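Long-range contact in putative DsbA oxidoreductase SCO1869 (Streptomyces coelicolor A3, PDB 3GL5), which is probably a thiol-disulfide oxidoreductase of the DsbA family, with a thioredoxin-type fold, though its precise function is unknown: residues 22-32 against 201-212. Numbering follows the deposited sequence. Where two conformers were deposited one is given.
Sequences RFEKALAAFPH and AEVFTQALTQAW
Arg-22 touches Phe-204 through its aliphatic base, CB against CE2 of the ring, while its guanidinium turns off to a hydrogen bond with Gln-82 and a salt bridge with Glu-86. Phe-23 presents its ring edge to the face of Phe-204 in a T-shaped pair, planes at 88°; its CB sits over the centre of that face, a CH-pi contact. Ala-26 marks the closest backbone approach, CA 4.8 Å from CA of Ala-201; two alanines face each other here, which lets the axes of 22-28 and 201-212 approach to 8.2 Å, crossing at -53°. CB of Ala-26 also meets CB of Phe-204 at 3.4 Å. In this thioredoxin-type fold, helix 14-28, which begins at the Cys-13/Cys-16 disulfide, packs beside helix 201-213 on the central sheet, where Phe-23 and Leu-208 both reach strand 3-9. CD1 of Leu-27 meets CD1 of Leu-208 at 4.2 Å. Past the helix, Phe-30 has CG anti to its backbone N, carrying the ring across CB of Leu-208, 3.7 Å from its centroid; its edge faces the five-membered ring of Trp-212, an offset edge-to-face pair (planes at 76°). His-32 completes this aromatic cluster, offset-stacked on the same ring, centroids 3.9 Å apart, its CB making a CH-pi contact over the six-membered ring, 3.5 Å from the centroid.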
ATOM      1  N   ARG A  22      12.205 -16.623  -7.528  1.00 25.90           N
ATOM      2  CA  ARG A  22      13.609 -16.198  -7.587  1.00 25.98           C
ATOM      3  C   ARG A  22      13.852 -14.937  -6.747  1.00 26.34           C
ATOM      4  O   ARG A  22      14.839 -14.846  -6.018  1.00 26.30           O
ATOM      5  CB  ARG A  22      14.077 -16.016  -9.037  1.00 24.75           C
ATOM      6  CG  ARG A  22      14.689 -17.231  -9.568  1.00 25.24           C
ATOM      7  CD  ARG A  22      15.038 -17.138 -11.029  1.00 24.76           C
ATOM      8  NE  ARG A  22      15.137 -18.465 -11.633  1.00 22.05           N
ATOM      9  CZ  ARG A  22      15.315 -18.669 -12.937  1.00 24.84           C
ATOM     10  NH1 ARG A  22      15.384 -17.650 -13.771  1.00 26.76           N
ATOM     11  NH2 ARG A  22      15.390 -19.891 -13.427  1.00 25.72           N
ATOM     12  N   PHE A  23      12.929 -13.983  -6.850  1.00 26.36           N
ATOM     13  CA  PHE A  23      12.997 -12.773  -6.082  1.00 26.50           C
ATOM     14  C   PHE A  23      12.901 -13.057  -4.601  1.00 27.26           C
ATOM     15  O   PHE A  23      13.612 -12.427  -3.797  1.00 26.74           O
ATOM     16  CB  PHE A  23      11.874 -11.803  -6.443  1.00 25.51           C
ATOM     17  CG  PHE A  23      11.819 -10.633  -5.524  1.00 26.90           C
ATOM     18  CD1 PHE A  23      12.755  -9.613  -5.631  1.00 26.02           C
ATOM     19  CD2 PHE A  23      10.900 -10.604  -4.475  1.00 27.65           C
ATOM     20  CE1 PHE A  23      12.752  -8.561  -4.750  1.00 26.12           C
ATOM     21  CE2 PHE A  23      10.885  -9.548  -3.571  1.00 25.80           C
ATOM     22  CZ  PHE A  23      11.790  -8.516  -3.717  1.00 26.12           C
ATOM     23  N   GLU A  24      11.982 -13.945  -4.229  1.00 27.91           N
ATOM     24  CA  GLU A  24      11.753 -14.210  -2.827  1.00 29.77           C
ATOM     25  C   GLU A  24      12.987 -14.884  -2.235  1.00 30.49           C
ATOM     26  O   GLU A  24      13.456 -14.566  -1.111  1.00 30.44           O
ATOM     27  CB  GLU A  24      10.519 -15.083  -2.660  1.00 29.96           C
ATOM     28  CG  GLU A  24       9.206 -14.291  -2.738  1.00 33.42           C
ATOM     29  CD  GLU A  24       7.979 -15.172  -2.931  1.00 37.31           C
ATOM     30  OE1 GLU A  24       8.078 -16.420  -2.860  1.00 40.14           O
ATOM     31  OE2 GLU A  24       6.896 -14.617  -3.193  1.00 41.19           O
ATOM     32  N   LYS A  25      13.546 -15.797  -3.019  1.00 30.40           N
ATOM     33  CA  LYS A  25      14.771 -16.444  -2.606  1.00 31.14           C
ATOM     34  C   LYS A  25      15.864 -15.379  -2.377  1.00 30.22           C
ATOM     35  O   LYS A  25      16.537 -15.411  -1.368  1.00 28.96           O
ATOM     36  CB  LYS A  25      15.163 -17.540  -3.603  1.00 31.13           C
ATOM     37  CG  LYS A  25      16.619 -17.962  -3.520  1.00 34.69           C
ATOM     38  CD  LYS A  25      16.995 -18.989  -4.594  1.00 37.32           C
ATOM     39  CE  LYS A  25      17.146 -20.352  -3.968  1.00 39.32           C
ATOM     40  NZ  LYS A  25      18.239 -21.192  -4.604  1.00 43.86           N
ATOM     41  N   ALA A  26      15.992 -14.414  -3.283  1.00 29.69           N
ATOM     42  CA  ALA A  26      16.987 -13.343  -3.144  1.00 30.06           C
ATOM     43  C   ALA A  26      16.688 -12.468  -1.926  1.00 30.90           C
ATOM     44  O   ALA A  26      17.606 -12.013  -1.205  1.00 32.20           O
ATOM     45  CB  ALA A  26      17.007 -12.488  -4.395  1.00 30.11           C
ATOM     46  N   LEU A  27      15.404 -12.228  -1.687  1.00 30.12           N
ATOM     47  CA  LEU A  27      15.016 -11.350  -0.618  1.00 29.96           C
ATOM     48  C   LEU A  27      15.367 -11.979   0.772  1.00 30.69           C
ATOM     49  O   LEU A  27      15.819 -11.275   1.705  1.00 30.06           O
ATOM     50  CB  LEU A  27      13.528 -11.014  -0.748  1.00 29.30           C
ATOM     51  CG  LEU A  27      12.982 -10.168   0.396  1.00 28.11           C
ATOM     52  CD1 LEU A  27      13.834  -8.900   0.507  1.00 28.97           C
ATOM     53  CD2 LEU A  27      11.456  -9.843   0.285  1.00 26.29           C
ATOM     54  N   ALA A  28      15.157 -13.295   0.884  1.00 31.10           N
ATOM     55  CA  ALA A  28      15.445 -14.033   2.102  1.00 31.61           C
ATOM     56  C   ALA A  28      16.932 -14.044   2.427  1.00 31.97           C
ATOM     57  O   ALA A  28      17.316 -14.134   3.586  1.00 32.54           O
ATOM     58  CB  ALA A  28      14.884 -15.425   2.040  1.00 31.43           C
ATOM     59  N   ALA A  29      17.782 -13.870   1.430  1.00 32.31           N
ATOM     60  CA  ALA A  29      19.209 -13.797   1.721  1.00 31.94           C
ATOM     61  C   ALA A  29      19.707 -12.355   1.763  1.00 32.52           C
ATOM     62  O   ALA A  29      20.880 -12.130   1.969  1.00 32.69           O
ATOM     63  CB  ALA A  29      20.006 -14.614   0.711  1.00 31.11           C
ATOM     64  N   PHE A  30      18.828 -11.377   1.567  1.00 33.15           N
ATOM     65  CA  PHE A  30      19.226  -9.951   1.620  1.00 33.83           C
ATOM     66  C   PHE A  30      19.394  -9.474   3.091  1.00 34.72           C
ATOM     67  O   PHE A  30      18.517  -9.752   3.898  1.00 34.26           O
ATOM     68  CB  PHE A  30      18.169  -9.101   0.896  1.00 34.14           C
ATOM     69  CG  PHE A  30      18.465  -7.628   0.868  1.00 32.22           C
ATOM     70  CD1 PHE A  30      19.672  -7.150   0.343  1.00 32.29           C
ATOM     71  CD2 PHE A  30      17.522  -6.724   1.326  1.00 29.05           C
ATOM     72  CE1 PHE A  30      19.933  -5.785   0.310  1.00 32.29           C
ATOM     73  CE2 PHE A  30      17.752  -5.376   1.300  1.00 29.72           C
ATOM     74  CZ  PHE A  30      18.973  -4.889   0.785  1.00 31.03           C
ATOM     75  N   PRO A  31      20.522  -8.766   3.425  1.00 35.54           N
ATOM     76  CA  PRO A  31      20.813  -8.304   4.785  1.00 35.91           C
ATOM     77  C   PRO A  31      19.798  -7.313   5.340  1.00 36.38           C
ATOM     78  O   PRO A  31      19.717  -7.173   6.538  1.00 36.88           O
ATOM     79  CB  PRO A  31      22.181  -7.616   4.655  1.00 35.65           C
ATOM     80  CG  PRO A  31      22.818  -8.250   3.545  1.00 36.58           C
ATOM     81  CD  PRO A  31      21.670  -8.474   2.542  1.00 35.69           C
ATOM     82  N   HIS A  32      19.009  -6.649   4.503  1.00 36.33           N
ATOM     83  CA  HIS A  32      17.989  -5.752   5.052  1.00 35.72           C
ATOM     84  C   HIS A  32      16.604  -6.131   4.646  1.00 34.53           C
ATOM     85  O   HIS A  32      15.778  -5.256   4.413  1.00 33.88           O
ATOM     86  CB  HIS A  32      18.250  -4.323   4.628  1.00 36.14           C
ATOM     87  CG  HIS A  32      19.580  -3.820   5.071  1.00 39.42           C
ATOM     88  ND1 HIS A  32      19.815  -3.384   6.356  1.00 39.60           N
ATOM     89  CD2 HIS A  32      20.760  -3.724   4.413  1.00 39.83           C
ATOM     90  CE1 HIS A  32      21.080  -3.013   6.462  1.00 40.61           C
ATOM     91  NE2 HIS A  32      21.671  -3.200   5.295  1.00 40.70           N
ATOM     92  N   ALA A 201      18.692 -15.131  -8.859  1.00 32.49           N
ATOM     93  CA  ALA A 201      18.526 -14.516  -7.548  1.00 33.26           C
ATOM     94  C   ALA A 201      19.688 -13.568  -7.270  1.00 33.56           C
ATOM     95  O   ALA A 201      19.522 -12.594  -6.512  1.00 33.92           O
ATOM     96  CB  ALA A 201      18.357 -15.577  -6.424  1.00 32.99           C
ATOM     97  N   GLU A 202      20.831 -13.855  -7.915  1.00 33.86           N
ATOM     98  CA  GLU A 202      22.077 -13.047  -7.881  1.00 34.45           C
ATOM     99  C   GLU A 202      21.887 -11.615  -8.284  1.00 33.47           C
ATOM    100  O   GLU A 202      22.340 -10.707  -7.569  1.00 34.60           O
ATOM    101  CB  GLU A 202      23.194 -13.613  -8.800  1.00 34.48           C
ATOM    102  CG  GLU A 202      23.676 -14.978  -8.420  1.00 38.84           C
ATOM    103  CD  GLU A 202      23.445 -15.258  -6.939  1.00 43.45           C
ATOM    104  OE1 GLU A 202      23.800 -14.396  -6.093  1.00 44.46           O
ATOM    105  OE2 GLU A 202      22.881 -16.332  -6.627  1.00 46.28           O
ATOM    106  N   VAL A 203      21.276 -11.421  -9.448  0.50 32.81           N
ATOM    107  CA  VAL A 203      20.959 -10.093  -9.914  0.50 31.98           C
ATOM    108  C   VAL A 203      19.990  -9.444  -8.912  0.50 31.76           C
ATOM    109  O   VAL A 203      20.264  -8.334  -8.431  0.50 31.75           O
ATOM    110  CB  VAL A 203      20.408 -10.100 -11.344  0.50 32.00           C
ATOM    111  CG1 VAL A 203      20.214  -8.692 -11.827  0.50 30.93           C
ATOM    112  CG2 VAL A 203      21.387 -10.831 -12.273  0.50 32.44           C
ATOM    113  N   PHE A 204      18.911 -10.153  -8.551  1.00 30.50           N
ATOM    114  CA  PHE A 204      17.944  -9.606  -7.579  1.00 29.88           C
ATOM    115  C   PHE A 204      18.635  -9.138  -6.288  1.00 30.21           C
ATOM    116  O   PHE A 204      18.422  -8.029  -5.814  1.00 30.04           O
ATOM    117  CB  PHE A 204      16.854 -10.608  -7.263  1.00 28.91           C
ATOM    118  CG  PHE A 204      15.841 -10.741  -8.335  1.00 27.68           C
ATOM    119  CD1 PHE A 204      15.266  -9.609  -8.910  1.00 29.62           C
ATOM    120  CD2 PHE A 204      15.465 -11.985  -8.788  1.00 26.93           C
ATOM    121  CE1 PHE A 204      14.305  -9.724  -9.910  1.00 29.36           C
ATOM    122  CE2 PHE A 204      14.515 -12.123  -9.804  1.00 28.45           C
ATOM    123  CZ  PHE A 204      13.926 -10.990 -10.351  1.00 28.02           C
ATOM    124  N   THR A 205      19.502  -9.992  -5.753  1.00 30.72           N
ATOM    125  CA  THR A 205      20.300  -9.651  -4.592  1.00 31.21           C
ATOM    126  C   THR A 205      21.066  -8.343  -4.807  1.00 31.44           C
ATOM    127  O   THR A 205      20.965  -7.418  -3.993  1.00 30.92           O
ATOM    128  CB  THR A 205      21.195 -10.868  -4.210  1.00 31.45           C
ATOM    129  OG1 THR A 205      20.418 -11.730  -3.369  1.00 33.66           O
ATOM    130  CG2 THR A 205      22.468 -10.458  -3.474  1.00 30.06           C
ATOM    131  N   GLN A 206      21.813  -8.297  -5.914  0.50 31.70           N
ATOM    132  CA  GLN A 206      22.534  -7.109  -6.384  0.50 31.98           C
ATOM    133  C   GLN A 206      21.649  -5.868  -6.442  0.50 32.25           C
ATOM    134  O   GLN A 206      22.013  -4.813  -5.902  0.50 32.48           O
ATOM    135  CB  GLN A 206      23.118  -7.367  -7.776  0.50 31.99           C
ATOM    136  CG  GLN A 206      23.284  -6.108  -8.621  0.50 31.89           C
ATOM    137  CD  GLN A 206      24.230  -5.092  -7.989  0.50 32.52           C
ATOM    138  OE1 GLN A 206      25.115  -5.451  -7.206  0.50 31.40           O
ATOM    139  NE2 GLN A 206      24.051  -3.816  -8.335  0.50 31.52           N
ATOM    140  N   ALA A 207      20.499  -6.017  -7.102  1.00 32.12           N
ATOM    141  CA  ALA A 207      19.509  -4.946  -7.270  1.00 32.01           C
ATOM    142  C   ALA A 207      19.006  -4.440  -5.907  1.00 31.11           C
ATOM    143  O   ALA A 207      19.014  -3.244  -5.661  1.00 31.27           O
ATOM    144  CB  ALA A 207      18.325  -5.409  -8.137  1.00 31.50           C
ATOM    145  N   LEU A 208      18.596  -5.342  -5.034  1.00 30.54           N
ATOM    146  CA  LEU A 208      18.243  -4.966  -3.661  1.00 31.17           C
ATOM    147  C   LEU A 208      19.352  -4.145  -2.989  1.00 32.17           C
ATOM    148  O   LEU A 208      19.090  -3.102  -2.395  1.00 32.28           O
ATOM    149  CB  LEU A 208      17.921  -6.212  -2.834  1.00 29.95           C
ATOM    150  CG  LEU A 208      16.605  -6.903  -3.190  1.00 28.33           C
ATOM    151  CD1 LEU A 208      16.451  -8.358  -2.669  1.00 22.95           C
ATOM    152  CD2 LEU A 208      15.456  -6.046  -2.736  1.00 29.12           C
ATOM    153  N   THR A 209      20.596  -4.585  -3.146  1.00 33.50           N
ATOM    154  CA  THR A 209      21.714  -4.009  -2.394  1.00 35.26           C
ATOM    155  C   THR A 209      22.071  -2.640  -2.876  1.00 35.34           C
ATOM    156  O   THR A 209      22.328  -1.739  -2.086  1.00 35.56           O
ATOM    157  CB  THR A 209      22.939  -4.916  -2.458  1.00 35.38           C
ATOM    158  OG1 THR A 209      22.649  -6.086  -1.695  1.00 37.37           O
ATOM    159  CG2 THR A 209      24.179  -4.229  -1.874  1.00 35.45           C
ATOM    160  N   GLN A 210      22.067  -2.497  -4.191  0.50 35.28           N
ATOM    161  CA  GLN A 210      22.334  -1.239  -4.849  0.50 35.54           C
ATOM    162  C   GLN A 210      21.233  -0.246  -4.522  0.50 35.61           C
ATOM    163  O   GLN A 210      21.506   0.885  -4.141  0.50 36.28           O
ATOM    164  CB  GLN A 210      22.406  -1.472  -6.358  0.50 35.05           C
ATOM    165  CG  GLN A 210      23.268  -0.486  -7.086  0.50 33.94           C
ATOM    166  CD  GLN A 210      23.327  -0.782  -8.561  0.50 31.30           C
ATOM    167  OE1 GLN A 210      23.063  -1.905  -8.989  0.50 28.43           O
ATOM    168  NE2 GLN A 210      23.667   0.223  -9.350  0.50 31.63           N
ATOM    169  N   ALA A 211      19.992  -0.698  -4.653  1.00 36.08           N
ATOM    170  CA  ALA A 211      18.807   0.126  -4.403  1.00 36.63           C
ATOM    171  C   ALA A 211      18.840   0.592  -2.963  1.00 37.16           C
ATOM    172  O   ALA A 211      18.735   1.795  -2.701  1.00 37.05           O
ATOM    173  CB  ALA A 211      17.529  -0.650  -4.673  1.00 35.69           C
ATOM    174  N   TRP A 212      19.016  -0.354  -2.040  1.00 37.45           N
ATOM    175  CA  TRP A 212      19.177  -0.009  -0.626  1.00 38.11           C
ATOM    176  C   TRP A 212      20.356   0.934  -0.428  1.00 38.93           C
ATOM    177  O   TRP A 212      20.227   1.984   0.196  1.00 38.52           O
ATOM    178  CB  TRP A 212      19.415  -1.262   0.192  1.00 37.76           C
ATOM    179  CG  TRP A 212      19.393  -1.024   1.656  1.00 36.84           C
ATOM    180  CD1 TRP A 212      20.473  -0.734   2.469  1.00 35.62           C
ATOM    181  CD2 TRP A 212      18.245  -1.077   2.508  1.00 34.43           C
ATOM    182  NE1 TRP A 212      20.046  -0.597   3.769  1.00 36.18           N
ATOM    183  CE2 TRP A 212      18.689  -0.806   3.823  1.00 34.18           C
ATOM    184  CE3 TRP A 212      16.882  -1.329   2.288  1.00 33.42           C
ATOM    185  CZ2 TRP A 212      17.814  -0.774   4.920  1.00 34.62           C
ATOM    186  CZ3 TRP A 212      16.008  -1.303   3.376  1.00 33.61           C
ATOM    187  CH2 TRP A 212      16.479  -1.022   4.677  1.00 34.66           C
TER